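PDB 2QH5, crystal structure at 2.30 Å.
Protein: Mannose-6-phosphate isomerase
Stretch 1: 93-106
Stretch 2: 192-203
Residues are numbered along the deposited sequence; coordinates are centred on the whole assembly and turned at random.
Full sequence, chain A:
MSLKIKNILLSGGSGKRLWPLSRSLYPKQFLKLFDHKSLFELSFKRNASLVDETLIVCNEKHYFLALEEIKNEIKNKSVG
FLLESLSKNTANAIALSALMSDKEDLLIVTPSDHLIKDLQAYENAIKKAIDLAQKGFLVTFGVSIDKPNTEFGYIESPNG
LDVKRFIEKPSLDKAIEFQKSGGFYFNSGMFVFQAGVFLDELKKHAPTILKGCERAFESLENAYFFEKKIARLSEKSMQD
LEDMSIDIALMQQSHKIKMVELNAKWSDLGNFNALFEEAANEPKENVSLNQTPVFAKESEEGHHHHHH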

ATOM      1  N   ALA A  93       4.604  -1.959  -7.703  1.00 43.02           N
ATOM      2  CA  ALA A  93       3.179  -1.643  -7.810  1.00 42.91           C
ATOM      3  C   ALA A  93       2.914  -0.223  -7.336  1.00 48.62           C
ATOM      4  O   ALA A  93       2.101   0.488  -7.930  1.00 50.13           O
ATOM      5  CB  ALA A  93       2.353  -2.619  -7.021  1.00 44.56           C
ATOM      6  N   ILE A  94       3.628   0.187  -6.284  1.00 48.49           N
ATOM      7  CA  ILE A  94       3.502   1.533  -5.736  1.00 44.26           C
ATOM      8  C   ILE A  94       4.126   2.584  -6.653  1.00 45.20           C
ATOM      9  O   ILE A  94       3.476   3.587  -6.960  1.00 44.68           O
ATOM     10  CB  ILE A  94       4.037   1.633  -4.291  1.00 47.29           C
ATOM     11  CG1 ILE A  94       3.238   0.696  -3.377  1.00 45.28           C
ATOM     12  CG2 ILE A  94       3.903   3.050  -3.762  1.00 45.55           C
ATOM     13  CD1 ILE A  94       3.902   0.410  -2.049  1.00 49.27           C
ATOM     14  N   ALA A  95       5.354   2.347  -7.114  1.00 40.86           N
ATOM     15  CA  ALA A  95       6.006   3.271  -8.052  1.00 39.60           C
ATOM     16  C   ALA A  95       5.206   3.490  -9.328  1.00 41.97           C
ATOM     17  O   ALA A  95       5.132   4.619  -9.825  1.00 47.63           O
ATOM     18  CB  ALA A  95       7.398   2.811  -8.386  1.00 40.69           C
ATOM     19  N   LEU A  96       4.600   2.421  -9.845  1.00 41.89           N
ATOM     20  CA  LEU A  96       3.755   2.507 -11.040  1.00 39.71           C
ATOM     21  C   LEU A  96       2.526   3.368 -10.781  1.00 41.52           C
ATOM     22  O   LEU A  96       2.235   4.284 -11.557  1.00 52.00           O
ATOM     23  CB  LEU A  96       3.396   1.108 -11.584  1.00 40.20           C
ATOM     24  CG  LEU A  96       4.564   0.318 -12.235  1.00 47.90           C
ATOM     25  CD1 LEU A  96       4.271  -1.170 -12.433  1.00 41.42           C
ATOM     26  CD2 LEU A  96       5.048   0.935 -13.551  1.00 45.81           C
ATOM     27  N   SER A  97       1.835   3.096  -9.676  1.00 42.40           N
ATOM     28  CA  SER A  97       0.678   3.891  -9.207  1.00 46.93           C
ATOM     29  C   SER A  97       0.972   5.377  -9.024  1.00 46.56           C
ATOM     30  O   SER A  97       0.137   6.226  -9.344  1.00 49.70           O
ATOM     31  CB  SER A  97       0.171   3.344  -7.876  1.00 49.78           C
ATOM     32  OG  SER A  97      -0.014   1.943  -7.941  1.00 55.52           O
ATOM     33  N   ALA A  98       2.154   5.680  -8.492  1.00 40.77           N
ATOM     34  CA  ALA A  98       2.614   7.053  -8.331  1.00 40.68           C
ATOM     35  C   ALA A  98       2.879   7.720  -9.684  1.00 42.81           C
ATOM     36  O   ALA A  98       2.588   8.900  -9.860  1.00 50.59           O
ATOM     37  CB  ALA A  98       3.860   7.086  -7.466  1.00 45.50           C
ATOM     38  N   LEU A  99       3.415   6.960 -10.640  1.00 43.54           N
ATOM     39  CA  LEU A  99       3.648   7.467 -11.991  1.00 45.55           C
ATOM     40  C   LEU A  99       2.333   7.686 -12.750  1.00 49.19           C
ATOM     41  O   LEU A  99       2.275   8.509 -13.656  1.00 47.55           O
ATOM     42  CB  LEU A  99       4.578   6.544 -12.791  1.00 43.11           C
ATOM     43  CG  LEU A  99       6.044   6.344 -12.355  1.00 38.55           C
ATOM     44  CD1 LEU A  99       6.637   5.189 -13.114  1.00 27.69           C
ATOM     45  CD2 LEU A  99       6.944   7.586 -12.497  1.00 34.73           C
ATOM     46  N   MET A 100       1.285   6.956 -12.364  1.00 53.09           N
ATOM     47  CA  MET A 100      -0.062   7.174 -12.898  1.00 48.93           C
ATOM     48  C   MET A 100      -0.781   8.316 -12.179  1.00 55.33           C
ATOM     49  O   MET A 100      -1.983   8.507 -12.365  1.00 59.31           O
ATOM     50  CB  MET A 100      -0.913   5.902 -12.778  1.00 50.13           C
ATOM     51  CG  MET A 100      -0.591   4.813 -13.778  1.00 44.92           C
ATOM     52  SD  MET A 100      -1.342   3.209 -13.387  1.00 34.02           S
ATOM     53  CE  MET A 100       0.174   2.274 -13.318  1.00 42.10           C
ATOM     54  N   SER A 101      -0.055   9.068 -11.354  1.00 56.76           N
ATOM     55  CA  SER A 101      -0.660  10.134 -10.555  1.00 55.16           C
ATOM     56  C   SER A 101      -0.042  11.505 -10.812  1.00 58.04           C
ATOM     57  O   SER A 101       1.027  11.616 -11.416  1.00 55.90           O
ATOM     58  CB  SER A 101      -0.556   9.794  -9.069  1.00 56.08           C
ATOM     59  OG  SER A 101      -1.328   8.651  -8.768  1.00 54.97           O
ATOM     60  N   ASP A 102      -0.728  12.552 -10.361  1.00 63.87           N
ATOM     61  CA  ASP A 102      -0.140  13.887 -10.326  1.00 65.91           C
ATOM     62  C   ASP A 102       0.853  13.907  -9.182  1.00 66.81           C
ATOM     63  O   ASP A 102       0.540  13.445  -8.082  1.00 66.33           O
ATOM     64  CB  ASP A 102      -1.209  14.960 -10.089  1.00 69.54           C
ATOM     65  CG  ASP A 102      -1.968  15.332 -11.354  1.00 80.68           C
ATOM     66  OD1 ASP A 102      -1.447  15.099 -12.470  1.00 81.15           O
ATOM     67  OD2 ASP A 102      -3.090  15.875 -11.226  1.00 84.67           O
ATOM     68  N   LYS A 103       2.052  14.425  -9.444  1.00 68.27           N
ATOM     69  CA  LYS A 103       3.080  14.583  -8.413  1.00 69.77           C
ATOM     70  C   LYS A 103       2.520  15.142  -7.109  1.00 69.74           C
ATOM     71  O   LYS A 103       2.847  14.658  -6.036  1.00 70.07           O
ATOM     72  CB  LYS A 103       4.209  15.493  -8.913  1.00 71.34           C
ATOM     73  CG  LYS A 103       5.507  14.783  -9.310  1.00 71.36           C
ATOM     74  CD  LYS A 103       5.430  14.113 -10.671  1.00 75.77           C
ATOM     75  CE  LYS A 103       6.753  14.255 -11.429  1.00 80.23           C
ATOM     76  NZ  LYS A 103       7.945  13.737 -10.685  1.00 78.83           N
ATOM     77  N   GLU A 104       1.651  16.139  -7.223  1.00 72.95           N
ATOM     78  CA  GLU A 104       1.147  16.872  -6.068  1.00 76.57           C
ATOM     79  C   GLU A 104       0.091  16.150  -5.247  1.00 74.38           C
ATOM     80  O   GLU A 104      -0.172  16.534  -4.107  1.00 76.13           O
ATOM     81  CB  GLU A 104       0.602  18.244  -6.489  1.00 82.59           C
ATOM     82  CG  GLU A 104      -0.500  18.214  -7.550  1.00 91.87           C
ATOM     83  CD  GLU A 104       0.020  18.519  -8.947  1.00100.42           C
ATOM     84  OE1 GLU A 104       1.167  19.010  -9.068  1.00102.12           O
ATOM     85  OE2 GLU A 104      -0.724  18.275  -9.923  1.00102.41           O
ATOM     86  N   ASP A 105      -0.534  15.121  -5.806  1.00 72.08           N
ATOM     87  CA  ASP A 105      -1.640  14.502  -5.083  1.00 65.87           C
ATOM     88  C   ASP A 105      -1.174  13.442  -4.086  1.00 58.63           C
ATOM     89  O   ASP A 105      -0.056  12.947  -4.179  1.00 56.53           O
ATOM     90  CB  ASP A 105      -2.806  14.078  -6.010  1.00 71.65           C
ATOM     91  CG  ASP A 105      -2.523  12.835  -6.831  1.00 73.94           C
ATOM     92  OD1 ASP A 105      -2.632  12.914  -8.075  1.00 76.89           O
ATOM     93  OD2 ASP A 105      -2.251  11.768  -6.246  1.00 81.24           O
ATOM     94  N   LEU A 106      -2.021  13.142  -3.111  1.00 54.05           N
ATOM     95  CA  LEU A 106      -1.629  12.325  -1.968  1.00 53.39           C
ATOM     96  C   LEU A 106      -2.141  10.917  -2.121  1.00 52.76           C
ATOM     97  O   LEU A 106      -3.274  10.698  -2.546  1.00 56.66           O
ATOM     98  CB  LEU A 106      -2.154  12.922  -0.652  1.00 56.47           C
ATOM     99  CG  LEU A 106      -1.677  14.327  -0.255  1.00 63.35           C
ATOM    100  CD1 LEU A 106      -2.634  14.957   0.750  1.00 68.34           C
ATOM    101  CD2 LEU A 106      -0.241  14.326   0.278  1.00 61.11           C
ATOM    102  N   VAL A 192       1.134   6.300   3.605  1.00 48.76           N
ATOM    103  CA  VAL A 192       0.653   7.560   3.036  1.00 42.33           C
ATOM    104  C   VAL A 192       1.856   8.427   2.696  1.00 39.34           C
ATOM    105  O   VAL A 192       2.834   8.452   3.438  1.00 41.99           O
ATOM    106  CB  VAL A 192      -0.314   8.337   3.984  1.00 39.98           C
ATOM    107  CG1 VAL A 192      -0.850   9.593   3.299  1.00 38.55           C
ATOM    108  CG2 VAL A 192      -1.484   7.456   4.430  1.00 41.55           C
ATOM    109  N   PHE A 193       1.792   9.095   1.550  1.00 34.19           N
ATOM    110  CA  PHE A 193       2.832  10.006   1.071  1.00 37.03           C
ATOM    111  C   PHE A 193       2.321  10.719  -0.165  1.00 44.74           C
ATOM    112  O   PHE A 193       1.398  10.237  -0.822  1.00 52.49           O
ATOM    113  CB  PHE A 193       4.163   9.296   0.730  1.00 41.56           C
ATOM    114  CG  PHE A 193       4.022   7.845   0.301  1.00 46.06           C
ATOM    115  CD1 PHE A 193       3.338   7.492  -0.864  1.00 41.58           C
ATOM    116  CD2 PHE A 193       4.608   6.833   1.061  1.00 49.42           C
ATOM    117  CE1 PHE A 193       3.221   6.163  -1.242  1.00 49.10           C
ATOM    118  CE2 PHE A 193       4.507   5.495   0.685  1.00 45.67           C
ATOM    119  CZ  PHE A 193       3.805   5.154  -0.457  1.00 46.46           C
ATOM    120  N   GLN A 194       2.908  11.866  -0.480  1.00 40.79           N
ATOM    121  CA  GLN A 194       2.633  12.512  -1.748  1.00 45.27           C
ATOM    122  C   GLN A 194       3.366  11.734  -2.848  1.00 50.50           C
ATOM    123  O   GLN A 194       4.428  11.160  -2.599  1.00 55.51           O
ATOM    124  CB  GLN A 194       3.099  13.961  -1.701  1.00 42.01           C
ATOM    125  CG  GLN A 194       2.682  14.793  -2.883  1.00 42.82           C
ATOM    126  CD  GLN A 194       3.642  15.919  -3.155  1.00 47.86           C
ATOM    127  OE1 GLN A 194       4.764  15.706  -3.634  1.00 56.69           O
ATOM    128  NE2 GLN A 194       3.212  17.136  -2.854  1.00 43.75           N
ATOM    129  N   ALA A 195       2.785  11.700  -4.049  1.00 50.19           N
ATOM    130  CA  ALA A 195       3.342  10.946  -5.172  1.00 51.40           C
ATOM    131  C   ALA A 195       4.750  11.421  -5.532  1.00 54.38           C
ATOM    132  O   ALA A 195       5.669  10.611  -5.679  1.00 58.83           O
ATOM    133  CB  ALA A 195       2.423  11.035  -6.374  1.00 52.79           C
ATOM    134  N   GLY A 196       4.905  12.737  -5.643  1.00 54.49           N
ATOM    135  CA  GLY A 196       6.181  13.372  -5.967  1.00 55.25           C
ATOM    136  C   GLY A 196       7.320  13.095  -5.009  1.00 57.08           C
ATOM    137  O   GLY A 196       8.417  12.748  -5.448  1.00 61.04           O
ATOM    138  N   VAL A 197       7.074  13.255  -3.707  1.00 55.02           N
ATOM    139  CA  VAL A 197       8.084  12.925  -2.696  1.00 53.87           C
ATOM    140  C   VAL A 197       8.396  11.430  -2.653  1.00 52.70           C
ATOM    141  O   VAL A 197       9.562  11.047  -2.482  1.00 54.08           O
ATOM    142  CB  VAL A 197       7.762  13.520  -1.267  1.00 57.60           C
ATOM    143  CG1 VAL A 197       6.376  14.092  -1.213  1.00 58.23           C
ATOM    144  CG2 VAL A 197       7.998  12.500  -0.126  1.00 51.33           C
ATOM    145  N   PHE A 198       7.374  10.590  -2.830  1.00 51.04           N
ATOM    146  CA  PHE A 198       7.620   9.155  -2.971  1.00 50.79           C
ATOM    147  C   PHE A 198       8.579   8.866  -4.133  1.00 50.66           C
ATOM    148  O   PHE A 198       9.536   8.109  -3.972  1.00 49.07           O
ATOM    149  CB  PHE A 198       6.339   8.343  -3.159  1.00 44.42           C
ATOM    150  CG  PHE A 198       6.602   6.904  -3.495  1.00 43.76           C
ATOM    151  CD1 PHE A 198       6.637   6.476  -4.813  1.00 36.94           C
ATOM    152  CD2 PHE A 198       6.879   5.987  -2.490  1.00 49.70           C
ATOM    153  CE1 PHE A 198       6.909   5.168  -5.127  1.00 36.75           C
ATOM    154  CE2 PHE A 198       7.153   4.667  -2.796  1.00 44.00           C
ATOM    155  CZ  PHE A 198       7.173   4.253  -4.117  1.00 45.26           C
ATOM    156  N   LEU A 199       8.316   9.462  -5.294  1.00 47.74           N
ATOM    157  CA  LEU A 199       9.158   9.229  -6.463  1.00 47.86           C
ATOM    158  C   LEU A 199      10.547   9.844  -6.320  1.00 51.11           C
ATOM    159  O   LEU A 199      11.505   9.360  -6.928  1.00 52.99           O
ATOM    160  CB  LEU A 199       8.468   9.710  -7.745  1.00 49.84           C
ATOM    161  CG  LEU A 199       7.180   8.951  -8.098  1.00 44.68           C
ATOM    162  CD1 LEU A 199       6.378   9.678  -9.166  1.00 37.16           C
ATOM    163  CD2 LEU A 199       7.468   7.506  -8.509  1.00 34.41           C
ATOM    164  N   ASP A 200      10.654  10.902  -5.516  1.00 54.56           N
ATOM    165  CA  ASP A 200      11.944  11.537  -5.242  1.00 52.40           C
ATOM    166  C   ASP A 200      12.775  10.669  -4.310  1.00 51.66           C
ATOM    167  O   ASP A 200      13.977  10.499  -4.515  1.00 53.21           O
ATOM    168  CB  ASP A 200      11.750  12.921  -4.632  1.00 53.93           C
ATOM    169  CG  ASP A 200      11.317  13.956  -5.653  1.00 65.66           C
ATOM    170  OD1 ASP A 200      10.993  15.096  -5.246  1.00 70.99           O
ATOM    171  OD2 ASP A 200      11.298  13.634  -6.860  1.00 74.43           O
ATOM    172  N   GLU A 201      12.123  10.119  -3.288  1.00 47.03           N
ATOM    173  CA  GLU A 201      12.782   9.216  -2.349  1.00 46.14           C
ATOM    174  C   GLU A 201      13.223   7.934  -3.028  1.00 48.73           C
ATOM    175  O   GLU A 201      14.287   7.399  -2.715  1.00 49.42           O
ATOM    176  CB  GLU A 201      11.864   8.889  -1.174  1.00 45.22           C
ATOM    177  CG  GLU A 201      11.792   9.988  -0.118  1.00 57.02           C
ATOM    178  CD  GLU A 201      13.121  10.211   0.580  1.00 66.31           C
ATOM    179  OE1 GLU A 201      13.726  11.280   0.339  1.00 64.90           O
ATOM    180  OE2 GLU A 201      13.567   9.315   1.351  1.00 65.29           O
ATOM    181  N   LEU A 202      12.410   7.446  -3.961  1.00 50.23           N
ATOM    182  CA  LEU A 202      12.780   6.265  -4.729  1.00 53.03           C
ATOM    183  C   LEU A 202      13.968   6.573  -5.639  1.00 52.23           C
ATOM    184  O   LEU A 202      14.855   5.748  -5.776  1.00 52.57           O
ATOM    185  CB  LEU A 202      11.593   5.715  -5.529  1.00 51.27           C
ATOM    186  CG  LEU A 202      11.608   4.227  -5.921  1.00 40.77           C
ATOM    187  CD1 LEU A 202      11.758   3.283  -4.737  1.00 46.14           C
ATOM    188  CD2 LEU A 202      10.331   3.910  -6.629  1.00 43.44           C
ATOM    189  N   LYS A 203      14.002   7.764  -6.235  1.00 54.06           N
ATOM    190  CA  LYS A 203      15.153   8.161  -7.051  1.00 59.85           C
ATOM    191  C   LYS A 203      16.453   8.094  -6.246  1.00 63.93           C
ATOM    192  O   LYS A 203      17.434   7.497  -6.694  1.00 63.69           O
ATOM    193  CB  LYS A 203      14.960   9.560  -7.633  1.00 60.58           C
ATOM    194  CG  LYS A 203      15.811   9.841  -8.867  1.00 69.43           C
ATOM    195  CD  LYS A 203      15.277  11.057  -9.623  1.00 84.81           C
ATOM    196  CE  LYS A 203      16.165  11.420 -10.812  1.00 94.34           C
ATOM    197  NZ  LYS A 203      17.381  12.189 -10.385  1.00101.96           N
TER

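How do the two backbones meet? Helix 93-99 and helix 195-203 run in roughly opposite directions, 132° apart, with their axes 9.5 Å apart at closest approach. Beyond the first helix the chain turns at Asp102 to Asp105 and reaches Leu106, which pairs with Gln194 in an antiparallel, non-hydrogen-bonded bridge, CA to CA 4.3 Å.

Why does Lys103, an exposed residue, cover so much surface? Its backbone and aliphatic side chain lie against the start of the second helix, where the first amides have no preceding helical carbonyl to bind. Lys103 O accepts from Gly196 N at 2.8 Å, and Asp105 O accepts from Ala195 N at 3.1 Å. Lys103 CG lies 3.7 Å from Gly196 CA. The fit is close at Gly196: an ideal CB there would lie 3.1 Å from Lys103 O and would clash with Gln194 OE1 at 2.8 Å.

What does Leu199 pack against? Its CB points toward the first helix, and both methyls at its tip touch Ala98 and Leu99: Leu199 CD2 is 3.8 Å from Ala98 CB, and Leu199 CD1 is 4.0 Å from Leu99 CD2. The small side chain of Ala98 also approaches Phe198, CB to CD1 3.9 Å. These are apolar contacts, held by dispersion and the exclusion of water. Further along, Ile94 CG2 sits over one face of the Phe198 ring, 3.9 Å from its centroid in a CH-pi contact, and lies 3.9 Å from Phe193 CZ.

How do Gln194 and Ala195 join the turn to the helix? Gln194 occupies the N-cap position, and its OE1 accepts a weak capping bond from Val197 N at 3.4 Å. Its aliphatic part lies against the turn, with Gln194 CG 3.2 Å from Lys103 O. Ala195 CB points toward the first stretch, 3.5 Å from Asp102 O and 4.3 Å from Ala98 CB.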